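Local structure of ethanolamine utilization protein EutN/carboxysome structural protein Ccml (Halothece sp., 6OWG) at residues L25-I30 against E41-P46; E53-N58 against V79-T84. The protein probably assembles into pentamers that cap the vertices of bacterial microcompartment shells, as in other EutN/CcmL proteins. All coordinates share one frame; numbering follows the deposited sequence.

Interaction 1: residues L25-I30 against E41-P46; sequences LLLQFI and EVAADP
L25 and A43 exchange a reciprocal pair of backbone bonds, L25 N to A43 O at 3.0 Å and A43 N to L25 O at 3.1 Å. Two residues further along strand 24-30, L27 and E41 repeat the pattern: L27 N reaches E41 O at 2.8 Å in a nearly straight bond, whereas the return bond from E41 N to L27 O is more bent, at 138°. L26 and V42 form the non-hydrogen-bonded pair between them, beside a CA-H...O contact from V42 CA to L25 O. This register defines an antiparallel strand pair, here at one end of the strand order in the five-stranded OB-like barrel of the EutN/CcmL family. Its two faces differ in what they meet. L27 CD1 rests on A43 CB at 3.7 Å, and L27 also touches V6, V55 and V78 inside the barrel. On the other face L26 CD1 meets V42 CG2 at 3.8 Å, where L26 and V42 pack against V87 and L56 of a neighbouring subunit. F29 lies past the paired residues, and the bent E41 chain (chi2 78°) brings OE1 to the edge of its ring, in the ring plane, 3.6 Å from CZ; carboxylate and ring planes lie 53° apart. At the opposite end, L25 CD1 lies against the D45 carboxylate, whose OD2 is engaged by K23 in a salt bridge and by A49 N.

Interaction 2: residues E53-N58 against V79-T84; sequences EWVLVN and VAIIDT
I82 and W54 meet where the two segments come together near E53. The backbone bond from I82 N to W54 O measures 2.7 Å, and the I82 side chain can be followed outward from it. Its CB sits close to W54 O and 3.9 Å from W54 CB. With CG1 placed beside the backbone N (chi1 -75°), the chain turns along strand 54-59: CG1 reaches L56 CG at 3.9 Å, and the two side chains cross at about a right angle. At the tip, CD1 lies 3.6 Å from V55 O and also touches L56 CD2. Further along the pair, L56 uses both of its backbone polar groups, its N-H bonding A80 O at 2.8 Å and its O accepting from V79 N. V79 and A80 therefore both stand opposite one residue, a classic beta bulge, and V79's psi of -21° departs from the extended values of its neighbours. L56 CB accordingly meets V79 CG2 at 3.9 Å and A80 CB at 4.2 Å. On the face of V55 and I81, the extended E53 chain brings OE1 against I81 CD1, 3.3 Å away, while its OE2 makes a weak hydrogen bond with G50 N. Strand 54-59 lies between 2-11 and 76-81: V55 packs on V6, and L56 and I82 on M3, whereas A80, I81 and T84 pair antiparallel with a strand of a different neighbouring subunit from the one that V42 packs on, which extends the sheet from one subunit into the next.

From the N terminus, strand 2-11 comes first and becomes the middle of the sheet. Interaction 1 then closes a loop over the ten residues between segments 25-30 and 41-46. Only after it is complete does interaction 2 open, joining strand 54-59 to 76-81, with twenty residues between segments 53-58 and 79-84. The two are thus in series, neither nested nor crossed, and lie on either side of strand 2-11 in the order 39-44, 24-30, 2-11, 54-59, 76-81. Their centres are 10 Å apart, yet side chains meet across the interior: F29 CE1 lies 3.6 Å from V57 CG1, and A43 CB 3.8 Å from V57 CG2. I30 and W54 pack separately, away from that set.

Interaction 1: residues L25-I30 against E41-P46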
loop_
_atom_site.group_PDB
_atom_site.type_symbol
_atom_site.label_atom_id
_atom_site.label_comp_id
_atom_site.label_asym_id
_atom_site.label_seq_id
_atom_site.Cartn_x
_atom_site.Cartn_y
_atom_site.Cartn_z
ATOM N N LEU D 25 82.275 35.849 -59.737
ATOM C CA LEU D 25 83.428 36.715 -59.913
ATOM C C LEU D 25 84.668 35.890 -60.209
ATOM O O LEU D 25 84.942 34.881 -59.562
ATOM C CB LEU D 25 83.661 37.567 -58.663
ATOM C CG LEU D 25 82.743 38.756 -58.416
ATOM C CD1 LEU D 25 83.281 39.548 -57.258
ATOM C CD2 LEU D 25 82.657 39.618 -59.653
ATOM N N LEU D 26 85.432 36.342 -61.195
ATOM C CA LEU D 26 86.734 35.767 -61.508
ATOM C C LEU D 26 87.763 36.458 -60.624
ATOM O O LEU D 26 88.040 37.648 -60.802
ATOM C CB LEU D 26 87.070 35.933 -62.985
ATOM C CG LEU D 26 88.327 35.204 -63.445
ATOM C CD1 LEU D 26 88.011 33.753 -63.722
ATOM C CD2 LEU D 26 88.908 35.875 -64.668
ATOM N N LEU D 27 88.318 35.724 -59.668
ATOM C CA LEU D 27 89.258 36.271 -58.703
ATOM C C LEU D 27 90.619 35.628 -58.891
ATOM O O LEU D 27 90.735 34.404 -58.831
ATOM C CB LEU D 27 88.787 36.025 -57.272
ATOM C CG LEU D 27 87.316 36.157 -56.919
ATOM C CD1 LEU D 27 87.094 35.486 -55.602
ATOM C CD2 LEU D 27 86.933 37.609 -56.837
ATOM N N GLN D 28 91.643 36.446 -59.095
ATOM C CA GLN D 28 93.018 35.972 -59.109
ATOM C C GLN D 28 93.593 36.071 -57.705
ATOM O O GLN D 28 93.414 37.087 -57.028
ATOM C CB GLN D 28 93.876 36.773 -60.084
ATOM C CG GLN D 28 95.213 36.134 -60.379
ATOM C CD GLN D 28 96.062 36.970 -61.302
ATOM O OE1 GLN D 28 95.631 38.016 -61.782
ATOM N NE2 GLN D 28 97.283 36.516 -61.555
ATOM N N PHE D 29 94.280 35.021 -57.275
ATOM C CA PHE D 29 94.846 35.000 -55.937
ATOM C C PHE D 29 96.086 35.877 -55.860
ATOM O O PHE D 29 96.885 35.940 -56.797
ATOM C CB PHE D 29 95.183 33.571 -55.526
ATOM C CG PHE D 29 93.980 32.726 -55.266
ATOM C CD1 PHE D 29 93.086 33.068 -54.272
ATOM C CD2 PHE D 29 93.733 31.596 -56.020
ATOM C CE1 PHE D 29 91.972 32.293 -54.035
ATOM C CE2 PHE D 29 92.620 30.818 -55.782
ATOM C CZ PHE D 29 91.741 31.170 -54.787
ATOM N N ILE D 30 96.230 36.567 -54.739
ATOM C CA ILE D 30 97.387 37.400 -54.448
ATOM C C ILE D 30 98.114 36.781 -53.270
ATOM O O ILE D 30 97.496 36.147 -52.413
ATOM C CB ILE D 30 96.974 38.852 -54.144
ATOM C CG1 ILE D 30 95.837 38.851 -53.135
ATOM C CG2 ILE D 30 96.544 39.563 -55.402
ATOM C CD1 ILE D 30 95.391 40.176 -52.732
ATOM N N GLU D 41 90.203 31.680 -59.182
ATOM C CA GLU D 41 89.007 31.027 -58.682
ATOM C C GLU D 41 87.801 31.753 -59.254
ATOM O O GLU D 41 87.880 32.931 -59.604
ATOM C CB GLU D 41 88.962 31.033 -57.146
ATOM C CG GLU D 41 88.081 29.967 -56.513
ATOM C CD GLU D 41 88.723 28.591 -56.495
ATOM O OE1 GLU D 41 89.958 28.504 -56.332
ATOM O OE2 GLU D 41 87.986 27.591 -56.641
ATOM N N VAL D 42 86.692 31.036 -59.372
ATOM C CA VAL D 42 85.393 31.635 -59.640
ATOM C C VAL D 42 84.551 31.431 -58.393
ATOM O O VAL D 42 84.332 30.292 -57.965
ATOM C CB VAL D 42 84.721 31.031 -60.883
ATOM C CG1 VAL D 42 83.348 31.643 -61.083
ATOM C CG2 VAL D 42 85.585 31.252 -62.111
ATOM N N ALA D 43 84.098 32.527 -57.795
ATOM C CA ALA D 43 83.430 32.473 -56.508
ATOM C C ALA D 43 82.113 33.226 -56.553
ATOM O O ALA D 43 81.944 34.173 -57.322
ATOM C CB ALA D 43 84.305 33.054 -55.402
ATOM N N ALA D 44 81.178 32.780 -55.721
ATOM C CA ALA D 44 79.964 33.534 -55.466
ATOM C C ALA D 44 80.291 34.795 -54.679
ATOM O O ALA D 44 81.237 34.835 -53.892
ATOM C CB ALA D 44 78.959 32.682 -54.696
ATOM N N ASP D 45 79.495 35.840 -54.898
ATOM C CA ASP D 45 79.753 37.160 -54.330
ATOM C C ASP D 45 78.499 37.687 -53.642
ATOM O O ASP D 45 77.721 38.442 -54.243
ATOM C CB ASP D 45 80.230 38.122 -55.412
ATOM C CG ASP D 45 80.690 39.441 -54.852
ATOM O OD1 ASP D 45 81.797 39.485 -54.284
ATOM O OD2 ASP D 45 79.953 40.436 -54.988
ATOM N N PRO D 46 78.266 37.311 -52.381
ATOM C CA PRO D 46 77.165 37.937 -51.636
ATOM C C PRO D 46 77.517 39.321 -51.128
ATOM O O PRO D 46 76.646 40.197 -51.084
ATOM C CB PRO D 46 76.921 36.962 -50.474
ATOM C CG PRO D 46 77.784 35.775 -50.751
ATOM C CD PRO D 46 78.903 36.247 -51.597
#

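Interaction 2: residues E53-N58 against V79-T84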
loop_
_atom_site.group_PDB
_atom_site.type_symbol
_atom_site.label_atom_id
_atom_site.label_comp_id
_atom_site.label_asym_id
_atom_site.label_seq_id
_atom_site.Cartn_x
_atom_site.Cartn_y
_atom_site.Cartn_z
ATOM N N GLU D 53 89.015 45.099 -56.481
ATOM C CA GLU D 53 88.939 45.024 -55.032
ATOM C C GLU D 53 89.695 43.815 -54.504
ATOM O O GLU D 53 89.855 42.804 -55.189
ATOM C CB GLU D 53 87.487 44.938 -54.577
ATOM C CG GLU D 53 86.801 46.267 -54.406
ATOM C CD GLU D 53 85.425 46.098 -53.821
ATOM O OE1 GLU D 53 85.198 45.046 -53.199
ATOM O OE2 GLU D 53 84.568 46.987 -53.993
ATOM N N TRP D 54 90.150 43.928 -53.263
ATOM C CA TRP D 54 90.770 42.826 -52.544
ATOM C C TRP D 54 89.712 42.153 -51.687
ATOM O O TRP D 54 89.045 42.811 -50.887
ATOM C CB TRP D 54 91.917 43.323 -51.671
ATOM C CG TRP D 54 93.179 43.548 -52.411
ATOM C CD1 TRP D 54 93.314 43.921 -53.713
ATOM C CD2 TRP D 54 94.500 43.424 -51.888
ATOM N NE1 TRP D 54 94.641 44.031 -54.037
ATOM C CE2 TRP D 54 95.392 43.726 -52.932
ATOM C CE3 TRP D 54 95.019 43.068 -50.639
ATOM C CZ2 TRP D 54 96.771 43.696 -52.766
ATOM C CZ3 TRP D 54 96.386 43.034 -50.479
ATOM C CH2 TRP D 54 97.247 43.349 -51.534
ATOM N N VAL D 55 89.550 40.846 -51.865
ATOM C CA VAL D 55 88.503 40.105 -51.181
ATOM C C VAL D 55 89.113 38.915 -50.459
ATOM O O VAL D 55 90.197 38.438 -50.796
ATOM C CB VAL D 55 87.391 39.631 -52.147
ATOM C CG1 VAL D 55 86.598 40.810 -52.671
ATOM C CG2 VAL D 55 87.973 38.821 -53.291
ATOM N N LEU D 56 88.403 38.451 -49.438
ATOM C CA LEU D 56 88.670 37.162 -48.820
ATOM C C LEU D 56 87.689 36.151 -49.388
ATOM O O LEU D 56 86.474 36.357 -49.327
ATOM C CB LEU D 56 88.544 37.221 -47.299
ATOM C CG LEU D 56 89.665 37.886 -46.511
ATOM C CD1 LEU D 56 89.338 37.814 -45.043
ATOM C CD2 LEU D 56 90.997 37.224 -46.796
ATOM N N VAL D 57 88.215 35.069 -49.941
ATOM C CA VAL D 57 87.412 34.010 -50.529
ATOM C C VAL D 57 87.697 32.710 -49.785
ATOM O O VAL D 57 88.851 32.392 -49.485
ATOM C CB VAL D 57 87.669 33.903 -52.054
ATOM C CG1 VAL D 57 89.145 33.765 -52.373
ATOM C CG2 VAL D 57 86.889 32.760 -52.671
ATOM N N ASN D 58 86.639 31.994 -49.422
ATOM C CA ASN D 58 86.805 30.707 -48.777
ATOM C C ASN D 58 86.689 29.593 -49.815
ATOM O O ASN D 58 86.432 29.834 -50.996
ATOM C CB ASN D 58 85.819 30.547 -47.609
ATOM C CG ASN D 58 84.355 30.661 -48.020
ATOM O OD1 ASN D 58 84.012 30.784 -49.189
ATOM N ND2 ASN D 58 83.481 30.614 -47.032
ATOM N N VAL D 79 83.716 36.182 -48.821
ATOM C CA VAL D 79 83.130 36.385 -47.503
ATOM C C VAL D 79 83.362 37.792 -46.969
ATOM O O VAL D 79 82.608 38.241 -46.094
ATOM C CB VAL D 79 83.656 35.344 -46.492
ATOM C CG1 VAL D 79 83.181 33.974 -46.876
ATOM C CG2 VAL D 79 85.169 35.376 -46.418
ATOM N N ALA D 80 84.365 38.501 -47.474
ATOM C CA ALA D 80 84.705 39.815 -46.963
ATOM C C ALA D 80 85.408 40.595 -48.055
ATOM O O ALA D 80 86.147 40.031 -48.859
ATOM C CB ALA D 80 85.602 39.722 -45.726
ATOM N N ILE D 81 85.154 41.896 -48.080
ATOM C CA ILE D 81 85.971 42.839 -48.829
ATOM C C ILE D 81 87.067 43.318 -47.893
ATOM O O ILE D 81 86.783 43.774 -46.780
ATOM C CB ILE D 81 85.137 44.016 -49.359
ATOM C CG1 ILE D 81 84.117 43.529 -50.384
ATOM C CG2 ILE D 81 86.029 45.067 -49.976
ATOM C CD1 ILE D 81 83.078 44.557 -50.718
ATOM N N ILE D 82 88.316 43.187 -48.326
ATOM C CA ILE D 82 89.444 43.529 -47.472
ATOM C C ILE D 82 89.541 45.044 -47.360
ATOM O O ILE D 82 89.637 45.754 -48.367
ATOM C CB ILE D 82 90.743 42.922 -48.015
ATOM C CG1 ILE D 82 90.788 41.423 -47.733
ATOM C CG2 ILE D 82 91.947 43.593 -47.402
ATOM C CD1 ILE D 82 91.831 40.708 -48.530
ATOM N N ASP D 83 89.494 45.546 -46.129
ATOM C CA ASP D 83 89.782 46.947 -45.865
ATOM C C ASP D 83 91.282 47.194 -45.795
ATOM O O ASP D 83 91.813 48.029 -46.531
ATOM C CB ASP D 83 89.114 47.394 -44.564
ATOM C CG ASP D 83 88.749 48.865 -44.570
ATOM O OD1 ASP D 83 89.496 49.670 -45.159
ATOM O OD2 ASP D 83 87.721 49.223 -43.967
ATOM N N THR D 84 91.977 46.472 -44.923
ATOM C CA THR D 84 93.401 46.688 -44.734
ATOM C C THR D 84 94.090 45.382 -44.366
ATOM O O THR D 84 93.504 44.515 -43.715
ATOM C CB THR D 84 93.652 47.769 -43.671
ATOM O OG1 THR D 84 95.060 47.943 -43.468
ATOM C CG2 THR D 84 92.963 47.432 -42.365
#